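Local coordinates for transcriptional regulator, MerR family (Bacillus thuringiensis serovar konkukian, PDB 3GPV), which probably binds DNA as a transcription factor of the MerR family, through an N-terminal winged helix-turn-helix domain, at residues G40-L45 / R53-E58; I83-E88 / I93-K98. All coordinates share one frame; numbering follows the deposited sequence.

From the N terminus the chain runs through helices 19-25 and 30-38 and enters the loop that opens contact 1. Contact 1 closes the hairpin of strands 46-47 and 53-55, the wing, and joins the loop after helix 30-38 to strand 53-55 and, through a water, to the N-cap of helix 57-70. Further on, contact 2 closes the short turn between helix 76-88 and the long helix 93-128. The two lie in series, neither enclosing nor crossing the other, with centres about 17 Å apart. They still touch: L41, P43 and F44 pack on I83, and F44 also on M87, which ties the wing region to the helix leading into the long helix.

Contact 1: G40-L45 / R53-E58; sequences GLFPFL and RIFNEE
L45 comes closest to I54 in the backbone, 5.9 Å between their CA atoms, where a type I turn from F42 to L45 leads into the hairpin that forms the wing of this MerR-type winged helix-turn-helix domain. L45 and F55 carry the apolar part: CD1 of L45 stands over the centre of the F55 ring, 3.6 Å from its centroid, a CH-pi contact almost along the ring normal. The edge of F55 in turn is directed at the face of F42, an edge-to-face pair with planes at 76° and CZ of F55 over the middle of the F42 ring. The F55 ring thus meets one neighbour with its face and another with its edge, while I19 and V22 of helix 19-25 and L60 of helix 57-70 also touch it. R53 reaches back past L45, its chain bent at chi3 (70°), and lays one face of its guanidinium over CB of L45, with CD2 near as well. Its NH1 forms a salt bridge with D37 of helix 30-38, so the charged end links the wing to that helix. Water joins the segments at two points. One molecule donates to O of L45 and accepts from NH2 of R53 at 3.1 Å. N56 N-caps helix 57-70 through OD1, which accepts from N of A59; a second water donates to this same OD1 at 2.8 Å and lies 2.9 Å from O of F44.

Contact 2: I83-E88 / I93-K98; sequences IDWSME and ILHRLK
OG of S86 takes part in two polar links: it is hydrogen-bonded to O of F82, one turn back in its own helix, and receives a hydrogen bond of 2.7 Å from a water. The same water accepts from NH1 of R96 at 3.2 Å and so bridges the two helices of this antiparallel hairpin, whose axes approach to 9.6 Å with N-to-C directions 149° apart. CD of R96 lies 3.4 Å from OG of S86, and the chain's bend at chi3 (-78°) turns the guanidinium so that one face rests over CA of S86. NE of R96 is hydrogen-bonded to OG1 of T92, and NH2 reaches O of G89 weakly. R96 thus ties the turn to helix 93-128, while OG1 of T92 links the turn to O of W85 in helix 76-88. Closer to the root of the arginine side chain, CG of R96 packs 3.8 Å from CB of W85. The indole then extends across to H95, whose CB sits over the six-membered ring at 3.7 Å from its centroid, only 5° off the normal, as a CH-pi contact. Farther out, the imidazole of H95 presents its edge to the face of the five-membered ring, centroids 5.2 Å apart. On the opposite flank of helix 76-88, I83 and M87 pack on the loop of residues 40-45 and on helix 57-70, while I93, R96 and L97 meet Y128 of the second subunit, so the start of helix 93-128 lies between helix 76-88 and the second subunit.

Contact 1: G40-L45 / R53-E58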
ATOM      1  N   GLY B  40      11.426 -12.411  12.702  1.00 54.42           N
ATOM      2  CA  GLY B  40      11.597 -13.846  12.583  1.00 53.62           C
ATOM      3  C   GLY B  40      11.107 -14.440  11.281  1.00 52.24           C
ATOM      4  O   GLY B  40      10.414 -15.457  11.286  1.00 52.82           O
ATOM      5  N   LEU B  41      11.478 -13.822  10.165  1.00 51.03           N
ATOM      6  CA  LEU B  41      11.048 -14.299   8.856  1.00 49.18           C
ATOM      7  C   LEU B  41      12.130 -15.097   8.120  1.00 47.96           C
ATOM      8  O   LEU B  41      11.880 -15.660   7.053  1.00 44.23           O
ATOM      9  CB  LEU B  41      10.589 -13.113   7.991  1.00 50.62           C
ATOM     10  CG  LEU B  41       9.415 -12.267   8.516  1.00 51.45           C
ATOM     11  CD1 LEU B  41       9.006 -11.229   7.477  1.00 51.73           C
ATOM     12  CD2 LEU B  41       8.235 -13.166   8.844  1.00 51.72           C
ATOM     13  N   PHE B  42      13.326 -15.157   8.695  1.00 47.81           N
ATOM     14  CA  PHE B  42      14.422 -15.889   8.070  1.00 48.74           C
ATOM     15  C   PHE B  42      14.937 -17.044   8.927  1.00 48.91           C
ATOM     16  O   PHE B  42      16.127 -17.109   9.226  1.00 47.78           O
ATOM     17  CB  PHE B  42      15.601 -14.954   7.774  1.00 49.96           C
ATOM     18  CG  PHE B  42      15.231 -13.709   7.023  1.00 50.70           C
ATOM     19  CD1 PHE B  42      14.390 -13.764   5.915  1.00 51.80           C
ATOM     20  CD2 PHE B  42      15.774 -12.480   7.394  1.00 50.84           C
ATOM     21  CE1 PHE B  42      14.098 -12.615   5.185  1.00 51.69           C
ATOM     22  CE2 PHE B  42      15.490 -11.324   6.674  1.00 50.76           C
ATOM     23  CZ  PHE B  42      14.651 -11.391   5.566  1.00 50.99           C
ATOM     24  N   PRO B  43      14.056 -17.971   9.332  1.00 49.83           N
ATOM     25  CA  PRO B  43      14.520 -19.092  10.155  1.00 51.18           C
ATOM     26  C   PRO B  43      15.389 -20.043   9.344  1.00 51.71           C
ATOM     27  O   PRO B  43      16.080 -20.895   9.893  1.00 52.89           O
ATOM     28  CB  PRO B  43      13.219 -19.762  10.604  1.00 50.99           C
ATOM     29  CG  PRO B  43      12.192 -18.664  10.498  1.00 51.84           C
ATOM     30  CD  PRO B  43      12.589 -17.982   9.222  1.00 50.98           C
ATOM     31  N   PHE B  44      15.351 -19.871   8.028  1.00 51.77           N
ATOM     32  CA  PHE B  44      16.086 -20.715   7.092  1.00 51.97           C
ATOM     33  C   PHE B  44      17.486 -20.233   6.731  1.00 52.84           C
ATOM     34  O   PHE B  44      18.128 -20.796   5.849  1.00 52.17           O
ATOM     35  CB  PHE B  44      15.264 -20.840   5.820  1.00 50.61           C
ATOM     36  CG  PHE B  44      14.728 -19.529   5.332  1.00 47.99           C
ATOM     37  CD1 PHE B  44      15.551 -18.624   4.680  1.00 46.70           C
ATOM     38  CD2 PHE B  44      13.402 -19.181   5.563  1.00 48.16           C
ATOM     39  CE1 PHE B  44      15.063 -17.390   4.266  1.00 47.10           C
ATOM     40  CE2 PHE B  44      12.906 -17.951   5.154  1.00 46.79           C
ATOM     41  CZ  PHE B  44      13.734 -17.055   4.505  1.00 47.11           C
ATOM     42  N   LEU B  45      17.959 -19.194   7.402  1.00 54.18           N
ATOM     43  CA  LEU B  45      19.280 -18.671   7.103  1.00 56.12           C
ATOM     44  C   LEU B  45      20.398 -19.590   7.591  1.00 58.05           C
ATOM     45  O   LEU B  45      20.365 -20.091   8.715  1.00 57.17           O
ATOM     46  CB  LEU B  45      19.423 -17.275   7.703  1.00 56.17           C
ATOM     47  CG  LEU B  45      19.599 -16.144   6.686  1.00 56.11           C
ATOM     48  CD1 LEU B  45      18.776 -16.414   5.429  1.00 54.68           C
ATOM     49  CD2 LEU B  45      19.206 -14.840   7.339  1.00 54.56           C
ATOM     50  N   ARG B  53      25.354 -15.208   9.407  1.00 54.93           N
ATOM     51  CA  ARG B  53      24.135 -15.733   8.807  1.00 53.39           C
ATOM     52  C   ARG B  53      24.033 -15.189   7.390  1.00 50.25           C
ATOM     53  O   ARG B  53      24.050 -13.981   7.163  1.00 49.05           O
ATOM     54  CB  ARG B  53      22.928 -15.362   9.670  1.00 55.46           C
ATOM     55  CG  ARG B  53      23.031 -16.022  11.039  1.00 59.03           C
ATOM     56  CD  ARG B  53      21.941 -15.618  12.012  1.00 60.96           C
ATOM     57  NE  ARG B  53      20.630 -16.145  11.653  1.00 62.21           N
ATOM     58  CZ  ARG B  53      19.625 -15.394  11.224  1.00 63.42           C
ATOM     59  NH1 ARG B  53      19.785 -14.083  11.102  1.00 64.36           N
ATOM     60  NH2 ARG B  53      18.457 -15.948  10.925  1.00 64.45           N
ATOM     61  N   ILE B  54      23.955 -16.105   6.434  1.00 46.74           N
ATOM     62  CA  ILE B  54      23.918 -15.742   5.026  1.00 45.40           C
ATOM     63  C   ILE B  54      22.774 -16.386   4.259  1.00 43.82           C
ATOM     64  O   ILE B  54      22.093 -17.281   4.760  1.00 42.44           O
ATOM     65  CB  ILE B  54      25.237 -16.144   4.330  1.00 46.35           C
ATOM     66  CG1 ILE B  54      25.401 -17.668   4.353  1.00 45.36           C
ATOM     67  CG2 ILE B  54      26.416 -15.488   5.025  1.00 46.02           C
ATOM     68  CD1 ILE B  54      25.586 -18.273   5.730  1.00 50.10           C
ATOM     69  N   PHE B  55      22.602 -15.932   3.025  1.00 42.36           N
ATOM     70  CA  PHE B  55      21.554 -16.423   2.142  1.00 42.01           C
ATOM     71  C   PHE B  55      22.069 -17.360   1.055  1.00 41.39           C
ATOM     72  O   PHE B  55      22.948 -16.982   0.284  1.00 39.56           O
ATOM     73  CB  PHE B  55      20.861 -15.249   1.434  1.00 41.71           C
ATOM     74  CG  PHE B  55      20.007 -14.403   2.327  1.00 41.86           C
ATOM     75  CD1 PHE B  55      18.620 -14.549   2.328  1.00 42.07           C
ATOM     76  CD2 PHE B  55      20.582 -13.459   3.167  1.00 40.82           C
ATOM     77  CE1 PHE B  55      17.820 -13.763   3.154  1.00 41.27           C
ATOM     78  CE2 PHE B  55      19.786 -12.667   4.000  1.00 41.16           C
ATOM     79  CZ  PHE B  55      18.405 -12.820   3.992  1.00 40.75           C
ATOM     80  N   ASN B  56      21.540 -18.578   1.001  1.00 42.15           N
ATOM     81  CA  ASN B  56      21.897 -19.485  -0.084  1.00 44.04           C
ATOM     82  C   ASN B  56      20.775 -19.278  -1.110  1.00 44.88           C
ATOM     83  O   ASN B  56      19.864 -18.479  -0.886  1.00 42.34           O
ATOM     84  CB  ASN B  56      21.940 -20.952   0.364  1.00 46.44           C
ATOM     85  CG  ASN B  56      20.713 -21.367   1.144  1.00 48.23           C
ATOM     86  OD1 ASN B  56      19.650 -20.763   1.021  1.00 48.65           O
ATOM     87  ND2 ASN B  56      20.854 -22.419   1.952  1.00 49.34           N
ATOM     88  N   GLU B  57      20.832 -19.987  -2.226  1.00 45.64           N
ATOM     89  CA  GLU B  57      19.830 -19.837  -3.270  1.00 46.74           C
ATOM     90  C   GLU B  57      18.397 -20.046  -2.788  1.00 45.53           C
ATOM     91  O   GLU B  57      17.485 -19.341  -3.214  1.00 45.55           O
ATOM     92  CB  GLU B  57      20.133 -20.797  -4.421  1.00 49.51           C
ATOM     93  CG  GLU B  57      19.443 -20.435  -5.729  1.00 55.21           C
ATOM     94  CD  GLU B  57      19.781 -21.398  -6.854  1.00 57.85           C
ATOM     95  OE1 GLU B  57      19.384 -22.584  -6.770  1.00 60.33           O
ATOM     96  OE2 GLU B  57      20.449 -20.968  -7.818  1.00 59.95           O
ATOM     97  N   GLU B  58      18.186 -21.011  -1.908  1.00 43.95           N
ATOM     98  CA  GLU B  58      16.841 -21.255  -1.417  1.00 43.98           C
ATOM     99  C   GLU B  58      16.372 -20.136  -0.483  1.00 41.60           C
ATOM    100  O   GLU B  58      15.192 -19.770  -0.479  1.00 37.69           O
ATOM    101  CB  GLU B  58      16.765 -22.608  -0.700  1.00 46.38           C
ATOM    102  CG  GLU B  58      15.368 -22.925  -0.189  1.00 52.08           C
ATOM    103  CD  GLU B  58      15.012 -24.394  -0.286  1.00 54.82           C
ATOM    104  OE1 GLU B  58      15.547 -25.195   0.509  1.00 56.64           O
ATOM    105  OE2 GLU B  58      14.196 -24.746  -1.168  1.00 55.39           O
TER
HETATM  106  O   HOH W   1      18.119 -21.750   3.091  1.00 60.81           O
HETATM  107  O   HOH W   2      19.015 -18.938  10.535  1.00 50.98           O

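Contact 2: I83-E88 / I93-K98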
ATOM      1  N   ILE B  83       5.895 -18.773   6.623  1.00 44.02           N
ATOM      2  CA  ILE B  83       7.267 -19.232   6.734  1.00 45.17           C
ATOM      3  C   ILE B  83       7.370 -20.427   7.668  1.00 45.41           C
ATOM      4  O   ILE B  83       8.026 -21.418   7.347  1.00 44.75           O
ATOM      5  CB  ILE B  83       8.152 -18.105   7.263  1.00 45.93           C
ATOM      6  CG1 ILE B  83       8.142 -16.950   6.266  1.00 46.26           C
ATOM      7  CG2 ILE B  83       9.564 -18.605   7.499  1.00 45.59           C
ATOM      8  CD1 ILE B  83       8.732 -15.664   6.834  1.00 50.09           C
ATOM      9  N   ASP B  84       6.723 -20.330   8.823  1.00 46.53           N
ATOM     10  CA  ASP B  84       6.751 -21.417   9.790  1.00 47.67           C
ATOM     11  C   ASP B  84       6.156 -22.674   9.179  1.00 47.88           C
ATOM     12  O   ASP B  84       6.688 -23.766   9.367  1.00 46.98           O
ATOM     13  CB  ASP B  84       5.993 -21.033  11.062  1.00 48.35           C
ATOM     14  CG  ASP B  84       6.685 -19.929  11.841  1.00 48.53           C
ATOM     15  OD1 ASP B  84       7.933 -19.916  11.875  1.00 51.12           O
ATOM     16  OD2 ASP B  84       5.986 -19.081  12.430  1.00 49.64           O
ATOM     17  N   TRP B  85       5.056 -22.524   8.448  1.00 48.11           N
ATOM     18  CA  TRP B  85       4.425 -23.669   7.797  1.00 48.95           C
ATOM     19  C   TRP B  85       5.350 -24.268   6.749  1.00 48.45           C
ATOM     20  O   TRP B  85       5.447 -25.487   6.632  1.00 48.21           O
ATOM     21  CB  TRP B  85       3.111 -23.273   7.115  1.00 50.43           C
ATOM     22  CG  TRP B  85       1.948 -23.124   8.036  1.00 51.81           C
ATOM     23  CD1 TRP B  85       1.790 -23.705   9.253  1.00 53.24           C
ATOM     24  CD2 TRP B  85       0.745 -22.388   7.783  1.00 53.77           C
ATOM     25  NE1 TRP B  85       0.565 -23.383   9.780  1.00 54.77           N
ATOM     26  CE2 TRP B  85      -0.099 -22.574   8.898  1.00 54.45           C
ATOM     27  CE3 TRP B  85       0.299 -21.591   6.720  1.00 53.59           C
ATOM     28  CZ2 TRP B  85      -1.370 -21.991   8.983  1.00 54.55           C
ATOM     29  CZ3 TRP B  85      -0.968 -21.010   6.802  1.00 53.79           C
ATOM     30  CH2 TRP B  85      -1.786 -21.214   7.928  1.00 54.46           C
ATOM     31  N   SER B  86       6.015 -23.411   5.977  1.00 47.59           N
ATOM     32  CA  SER B  86       6.938 -23.881   4.950  1.00 45.69           C
ATOM     33  C   SER B  86       8.053 -24.682   5.609  1.00 40.27           C
ATOM     34  O   SER B  86       8.551 -25.644   5.043  1.00 44.49           O
ATOM     35  CB  SER B  86       7.537 -22.695   4.182  1.00 49.32           C
ATOM     36  OG  SER B  86       6.528 -21.956   3.520  1.00 49.47           O
HETATM   37  N   MSE B  87       8.421 -24.286   6.820  1.00 37.70           N
HETATM   38  CA  MSE B  87       9.494 -24.956   7.560  1.00 38.74           C
HETATM   39  C   MSE B  87       9.048 -26.328   8.102  1.00 43.49           C
HETATM   40  O   MSE B  87       9.836 -27.270   8.166  1.00 42.97           O
HETATM   41  CB  MSE B  87       9.961 -24.074   8.723  1.00 29.03           C
HETATM   42  CG  MSE B  87      10.604 -22.744   8.317  1.00 28.91           C
HETATM   43 SE   MSE B  87      12.249 -22.970   7.387  1.00 43.45          SE
HETATM   44  CE  MSE B  87      11.654 -22.906   5.521  1.00 28.20           C
ATOM     45  N   GLU B  88       7.772 -26.426   8.474  1.00 46.82           N
ATOM     46  CA  GLU B  88       7.211 -27.668   9.003  1.00 53.70           C
ATOM     47  C   GLU B  88       7.159 -28.794   7.979  1.00 58.19           C
ATOM     48  O   GLU B  88       6.974 -29.952   8.349  1.00 59.34           O
ATOM     49  CB  GLU B  88       5.803 -27.436   9.566  1.00 57.29           C
ATOM     50  CG  GLU B  88       5.770 -26.547  10.788  1.00 58.47           C
ATOM     51  CD  GLU B  88       4.361 -26.167  11.198  1.00 59.57           C
ATOM     52  OE1 GLU B  88       3.536 -27.074  11.411  1.00 60.82           O
ATOM     53  OE2 GLU B  88       4.075 -24.957  11.317  1.00 59.64           O
ATOM     54  N   ILE B  93       1.029 -28.393   3.397  1.00 50.61           N
ATOM     55  CA  ILE B  93       0.786 -28.054   2.002  1.00 49.85           C
ATOM     56  C   ILE B  93      -0.606 -27.474   1.758  1.00 49.92           C
ATOM     57  O   ILE B  93      -0.754 -26.523   0.995  1.00 49.39           O
ATOM     58  CB  ILE B  93       0.982 -29.282   1.098  1.00 50.09           C
ATOM     59  CG1 ILE B  93       0.826 -28.886  -0.373  1.00 50.56           C
ATOM     60  CG2 ILE B  93      -0.022 -30.356   1.459  1.00 50.09           C
ATOM     61  CD1 ILE B  93       1.966 -28.054  -0.918  1.00 49.96           C
ATOM     62  N   LEU B  94      -1.625 -28.039   2.401  1.00 48.38           N
ATOM     63  CA  LEU B  94      -2.985 -27.547   2.225  1.00 48.02           C
ATOM     64  C   LEU B  94      -3.152 -26.176   2.870  1.00 46.75           C
ATOM     65  O   LEU B  94      -3.865 -25.321   2.345  1.00 46.12           O
ATOM     66  CB  LEU B  94      -3.998 -28.530   2.824  1.00 49.04           C
ATOM     67  CG  LEU B  94      -4.007 -29.954   2.262  1.00 49.65           C
ATOM     68  CD1 LEU B  94      -5.167 -30.709   2.880  1.00 51.02           C
ATOM     69  CD2 LEU B  94      -4.131 -29.941   0.745  1.00 50.62           C
ATOM     70  N   HIS B  95      -2.498 -25.971   4.010  1.00 46.12           N
ATOM     71  CA  HIS B  95      -2.580 -24.694   4.715  1.00 46.67           C
ATOM     72  C   HIS B  95      -1.985 -23.613   3.821  1.00 45.09           C
ATOM     73  O   HIS B  95      -2.613 -22.593   3.541  1.00 42.93           O
ATOM     74  CB  HIS B  95      -1.772 -24.727   6.017  1.00 50.14           C
ATOM     75  CG  HIS B  95      -2.007 -25.943   6.859  1.00 54.16           C
ATOM     76  ND1 HIS B  95      -1.937 -27.223   6.355  1.00 54.26           N
ATOM     77  CD2 HIS B  95      -2.240 -26.073   8.187  1.00 55.20           C
ATOM     78  CE1 HIS B  95      -2.116 -28.090   7.335  1.00 57.60           C
ATOM     79  NE2 HIS B  95      -2.301 -27.418   8.457  1.00 57.59           N
ATOM     80  N   ARG B  96      -0.753 -23.850   3.387  1.00 43.87           N
ATOM     81  CA  ARG B  96      -0.048 -22.909   2.536  1.00 43.48           C
ATOM     82  C   ARG B  96      -0.783 -22.658   1.230  1.00 42.69           C
ATOM     83  O   ARG B  96      -0.853 -21.524   0.772  1.00 41.26           O
ATOM     84  CB  ARG B  96       1.368 -23.415   2.264  1.00 43.09           C
ATOM     85  CG  ARG B  96       2.306 -23.243   3.449  1.00 43.33           C
ATOM     86  CD  ARG B  96       3.680 -23.820   3.156  1.00 43.33           C
ATOM     87  NE  ARG B  96       3.684 -25.273   3.275  1.00 42.43           N
ATOM     88  CZ  ARG B  96       4.281 -26.091   2.416  1.00 42.62           C
ATOM     89  NH1 ARG B  96       4.923 -25.596   1.363  1.00 44.15           N
ATOM     90  NH2 ARG B  96       4.243 -27.402   2.613  1.00 41.19           N
ATOM     91  N   LEU B  97      -1.328 -23.714   0.636  1.00 42.77           N
ATOM     92  CA  LEU B  97      -2.065 -23.582  -0.614  1.00 44.12           C
ATOM     93  C   LEU B  97      -3.249 -22.660  -0.375  1.00 43.87           C
ATOM     94  O   LEU B  97      -3.547 -21.778  -1.187  1.00 42.35           O
ATOM     95  CB  LEU B  97      -2.563 -24.947  -1.104  1.00 45.35           C
ATOM     96  CG  LEU B  97      -3.523 -24.933  -2.302  1.00 46.78           C
ATOM     97  CD1 LEU B  97      -2.856 -24.297  -3.503  1.00 48.14           C
ATOM     98  CD2 LEU B  97      -3.955 -26.354  -2.636  1.00 47.02           C
ATOM     99  N   LYS B  98      -3.918 -22.861   0.751  1.00 42.69           N
ATOM    100  CA  LYS B  98      -5.057 -22.034   1.094  1.00 42.87           C
ATOM    101  C   LYS B  98      -4.658 -20.562   1.261  1.00 42.56           C
ATOM    102  O   LYS B  98      -5.323 -19.678   0.720  1.00 42.07           O
ATOM    103  CB  LYS B  98      -5.720 -22.566   2.372  1.00 44.09           C
ATOM    104  CG  LYS B  98      -6.863 -21.707   2.924  1.00 46.56           C
ATOM    105  CD  LYS B  98      -7.875 -21.286   1.852  1.00 48.59           C
ATOM    106  CE  LYS B  98      -8.506 -22.474   1.147  1.00 49.11           C
ATOM    107  NZ  LYS B  98      -9.550 -22.039   0.187  1.00 50.17           N
TER
HETATM  108  O   HOH W   3       6.154 -22.718   0.967  1.00 45.98           O